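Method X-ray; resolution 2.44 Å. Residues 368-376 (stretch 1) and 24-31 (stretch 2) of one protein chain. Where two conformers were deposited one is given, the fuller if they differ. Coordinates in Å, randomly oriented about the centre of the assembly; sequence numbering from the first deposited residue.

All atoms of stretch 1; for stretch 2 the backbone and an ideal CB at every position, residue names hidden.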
# COMPACT_ATOMS: atom_id res chain seq x y z
N VAL A 368 1.43 16.69 -4.54
CA VAL A 368 1.86 17.54 -5.65
C VAL A 368 3.38 17.55 -5.69
O VAL A 368 4.05 17.24 -4.69
CB VAL A 368 1.29 18.97 -5.52
CG1 VAL A 368 -0.23 18.95 -5.58
CG2 VAL A 368 1.77 19.62 -4.23
N PRO A 369 3.97 17.88 -6.84
CA PRO A 369 5.43 17.98 -6.91
C PRO A 369 5.97 19.02 -5.94
O PRO A 369 5.38 20.08 -5.76
CB PRO A 369 5.69 18.38 -8.37
CG PRO A 369 4.47 17.91 -9.11
CD PRO A 369 3.33 18.06 -8.16
N LYS A 370 7.11 18.69 -5.31
CA LYS A 370 7.76 19.63 -4.41
C LYS A 370 8.03 20.96 -5.11
O LYS A 370 7.91 22.03 -4.50
CB LYS A 370 9.07 19.05 -3.89
CG LYS A 370 8.94 18.05 -2.76
CD LYS A 370 10.30 17.86 -2.09
CE LYS A 370 10.74 16.40 -2.09
NZ LYS A 370 9.91 15.54 -1.21
N THR A 371 8.40 20.91 -6.39
CA THR A 371 8.75 22.11 -7.13
C THR A 371 7.55 23.00 -7.42
O THR A 371 7.73 24.17 -7.75
CB THR A 371 9.44 21.73 -8.44
OG1 THR A 371 8.63 20.78 -9.14
CG2 THR A 371 10.80 21.11 -8.16
N TYR A 372 6.32 22.47 -7.31
CA TYR A 372 5.14 23.29 -7.56
C TYR A 372 4.76 24.14 -6.35
O TYR A 372 4.17 25.21 -6.51
CB TYR A 372 3.93 22.42 -7.92
CG TYR A 372 3.92 21.82 -9.31
CD1 TYR A 372 2.78 21.19 -9.79
CD2 TYR A 372 5.04 21.86 -10.14
CE1 TYR A 372 2.74 20.63 -11.05
CE2 TYR A 372 5.01 21.30 -11.40
CZ TYR A 372 3.85 20.69 -11.85
OH TYR A 372 3.80 20.12 -13.10
N VAL A 373 5.11 23.68 -5.14
CA VAL A 373 4.46 24.19 -3.93
C VAL A 373 4.57 25.71 -3.79
O VAL A 373 3.53 26.36 -3.58
CB VAL A 373 4.97 23.44 -2.69
CG1 VAL A 373 4.49 24.13 -1.43
CG2 VAL A 373 4.51 22.00 -2.73
N PRO A 374 5.75 26.33 -3.88
CA PRO A 374 5.81 27.79 -3.69
C PRO A 374 5.12 28.59 -4.78
O PRO A 374 5.05 29.82 -4.67
CB PRO A 374 7.32 28.07 -3.67
CG PRO A 374 7.92 26.97 -4.44
CD PRO A 374 7.09 25.76 -4.12
N TYR A 375 4.60 27.95 -5.83
CA TYR A 375 4.00 28.66 -6.95
C TYR A 375 2.49 28.45 -7.06
O TYR A 375 1.89 28.93 -8.03
CB TYR A 375 4.68 28.25 -8.26
CG TYR A 375 6.10 28.74 -8.36
CD1 TYR A 375 6.41 29.89 -9.08
CD2 TYR A 375 7.13 28.08 -7.71
CE1 TYR A 375 7.70 30.35 -9.16
CE2 TYR A 375 8.42 28.53 -7.78
CZ TYR A 375 8.71 29.66 -8.51
OH TYR A 375 10.00 30.11 -8.59
N LEU A 376 1.88 27.74 -6.12
CA LEU A 376 0.45 27.48 -6.19
C LEU A 376 -0.34 28.70 -5.72
O LEU A 376 0.12 29.47 -4.87
CB LEU A 376 0.10 26.26 -5.33
CG LEU A 376 0.90 25.00 -5.70
CD1 LEU A 376 0.71 23.92 -4.66
CD2 LEU A 376 0.51 24.49 -7.08
N UNK A 24 13.79 34.46 -13.47
CA UNK A 24 12.80 33.75 -12.68
C UNK A 24 13.14 32.27 -12.65
O UNK A 24 13.64 31.71 -13.63
CB UNK A 24 11.39 33.97 -13.24
N UNK A 25 12.89 31.64 -11.51
CA UNK A 25 13.11 30.20 -11.40
C UNK A 25 12.18 29.46 -12.35
O UNK A 25 11.00 29.79 -12.49
CB UNK A 25 12.90 29.72 -9.96
N UNK A 26 12.72 28.44 -13.01
CA UNK A 26 11.97 27.64 -13.97
C UNK A 26 11.35 26.47 -13.23
O UNK A 26 12.06 25.70 -12.58
CB UNK A 26 12.86 27.16 -15.12
N UNK A 27 10.02 26.33 -13.32
CA UNK A 27 9.33 25.24 -12.65
C UNK A 27 9.66 23.93 -13.35
O UNK A 27 9.53 23.82 -14.57
CB UNK A 27 7.82 25.48 -12.63
N UNK A 28 10.10 22.95 -12.58
CA UNK A 28 10.49 21.64 -13.11
C UNK A 28 9.32 20.70 -12.95
O UNK A 28 8.90 20.40 -11.82
CB UNK A 28 11.73 21.09 -12.40
N UNK A 29 8.76 20.23 -14.07
CA UNK A 29 7.74 19.20 -13.96
C UNK A 29 8.41 17.84 -13.77
O UNK A 29 9.48 17.59 -14.33
CB UNK A 29 6.84 19.19 -15.19
N UNK A 30 7.82 16.95 -12.97
CA UNK A 30 8.37 15.60 -12.85
C UNK A 30 8.29 14.87 -14.18
O UNK A 30 7.26 14.90 -14.86
CB UNK A 30 7.63 14.81 -11.77
N UNK A 31 9.39 14.23 -14.57
CA UNK A 31 9.44 13.54 -15.85
C UNK A 31 8.65 12.24 -15.79
O UNK A 31 8.61 11.56 -14.76
CB UNK A 31 10.89 13.26 -16.25

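Stretch 2 is an extended segment without regular helix or strand. It runs past the turn of stretch 1, where Thr-371, Tyr-372 and Tyr-375 offer side chains to it.

Position 24 has no atom of stretch 1 within 5.5 Å of its ideal CB. Stretch 1 sets no demand, and most side chains would do. The residue is Lys-24, whose end leads away and makes no contact.

At position 25 CA-to-CB points toward stretch 1, and the ideal CB lies 3.2 Å from Tyr-375 OH. That is tight. A small residue, or a short polar one able to meet a hydroxyl, would suit. The residue is Asp-25. Its OD1 sits near the plane of the tyrosine ring, 2.4 Å from Tyr-375 OH, which is too close as modelled to support an interpretation.

Position 26 points away, and stretch 1 places no limit on it. The residue is Ile-26, without contact here.

Position 27 points sideways, with its ideal CB 5.1 Å from Thr-371 O and 5.2 Å from Tyr-372 CE2. The space between the rings of Tyr-372 and Tyr-375 is lined largely by carbon. Leucine, isoleucine or methionine could fill it; valine would reach less far. The residue is Ile-27, with chi1 m and chi2 t. CG2 packs 3.7 Å from Tyr-372 CD2. The other branch covers a face of the Tyr-375 ring: CD1 lies 3.9 Å from Tyr-375 CG, and CG1 makes a CH-pi contact 4.2 Å from the ring centroid.

At position 28 the backbone matters most. Thr-371 OG1 donates a hydrogen bond to the O of residue 28, at 2.7 Å, which any side chain would allow. The ideal CB is 4.3 Å from Thr-371 CG2, so a beta-branched or other apolar residue fits. The residue is Ile-28; its CB touches that methyl, while the end of its side chain leads away.

Position 29 points sideways, its ideal CB 3.8 Å from Tyr-372 OH. A long polar side chain could curl back to this hydroxyl; lysine, glutamine or arginine are candidates. The residue is Arg-29, in the conformer given. NH1 donates a hydrogen bond to Tyr-372 OH at 2.7 Å, meeting the ring at its edge.

Position 30 has phi -64° and psi 133°, which proline accepts readily. Its ideal CB is 5.2 Å from Pro-369 CG, so a compact apolar residue would suit. The residue is Pro-30, and its CG packs 3.6 Å from Pro-369 CG.

Position 31 is out of reach and unconstrained by stretch 1. The residue is Ala-31.

Stretch 2, residues 24-31: KDIIIRPA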
# COMPACT_ATOMS: atom_id res chain seq x y z
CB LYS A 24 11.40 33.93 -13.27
CG LYS A 24 10.59 35.06 -12.66
CD LYS A 24 9.26 35.21 -13.37
CE LYS A 24 9.44 35.16 -14.88
NZ LYS A 24 8.93 36.39 -15.55
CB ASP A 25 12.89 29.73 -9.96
CG ASP A 25 12.91 30.88 -8.96
OD1 ASP A 25 12.16 30.81 -7.96
OD2 ASP A 25 13.66 31.86 -9.17
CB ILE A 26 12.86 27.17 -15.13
CG1 ILE A 26 14.34 27.34 -14.79
CG2 ILE A 26 12.54 27.95 -16.40
CD1 ILE A 26 14.93 26.25 -13.91
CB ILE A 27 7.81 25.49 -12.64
CG1 ILE A 27 7.50 26.79 -11.90
CG2 ILE A 27 7.08 24.33 -11.98
CD1 ILE A 27 6.05 27.22 -11.98
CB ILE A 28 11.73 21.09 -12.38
CG1 ILE A 28 12.77 22.20 -12.17
CG2 ILE A 28 12.31 19.90 -13.12
CD1 ILE A 28 13.91 22.19 -13.17
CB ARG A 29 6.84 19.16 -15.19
CG ARG A 29 6.34 20.52 -15.67
CD ARG A 29 4.85 20.51 -16.00
NE ARG A 29 4.41 19.32 -16.72
CZ ARG A 29 3.41 18.54 -16.32
NH1 ARG A 29 2.73 18.83 -15.21
NH2 ARG A 29 3.06 17.47 -17.03
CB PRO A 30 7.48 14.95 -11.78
CG PRO A 30 6.88 16.09 -11.02
CD PRO A 30 6.70 17.19 -12.03
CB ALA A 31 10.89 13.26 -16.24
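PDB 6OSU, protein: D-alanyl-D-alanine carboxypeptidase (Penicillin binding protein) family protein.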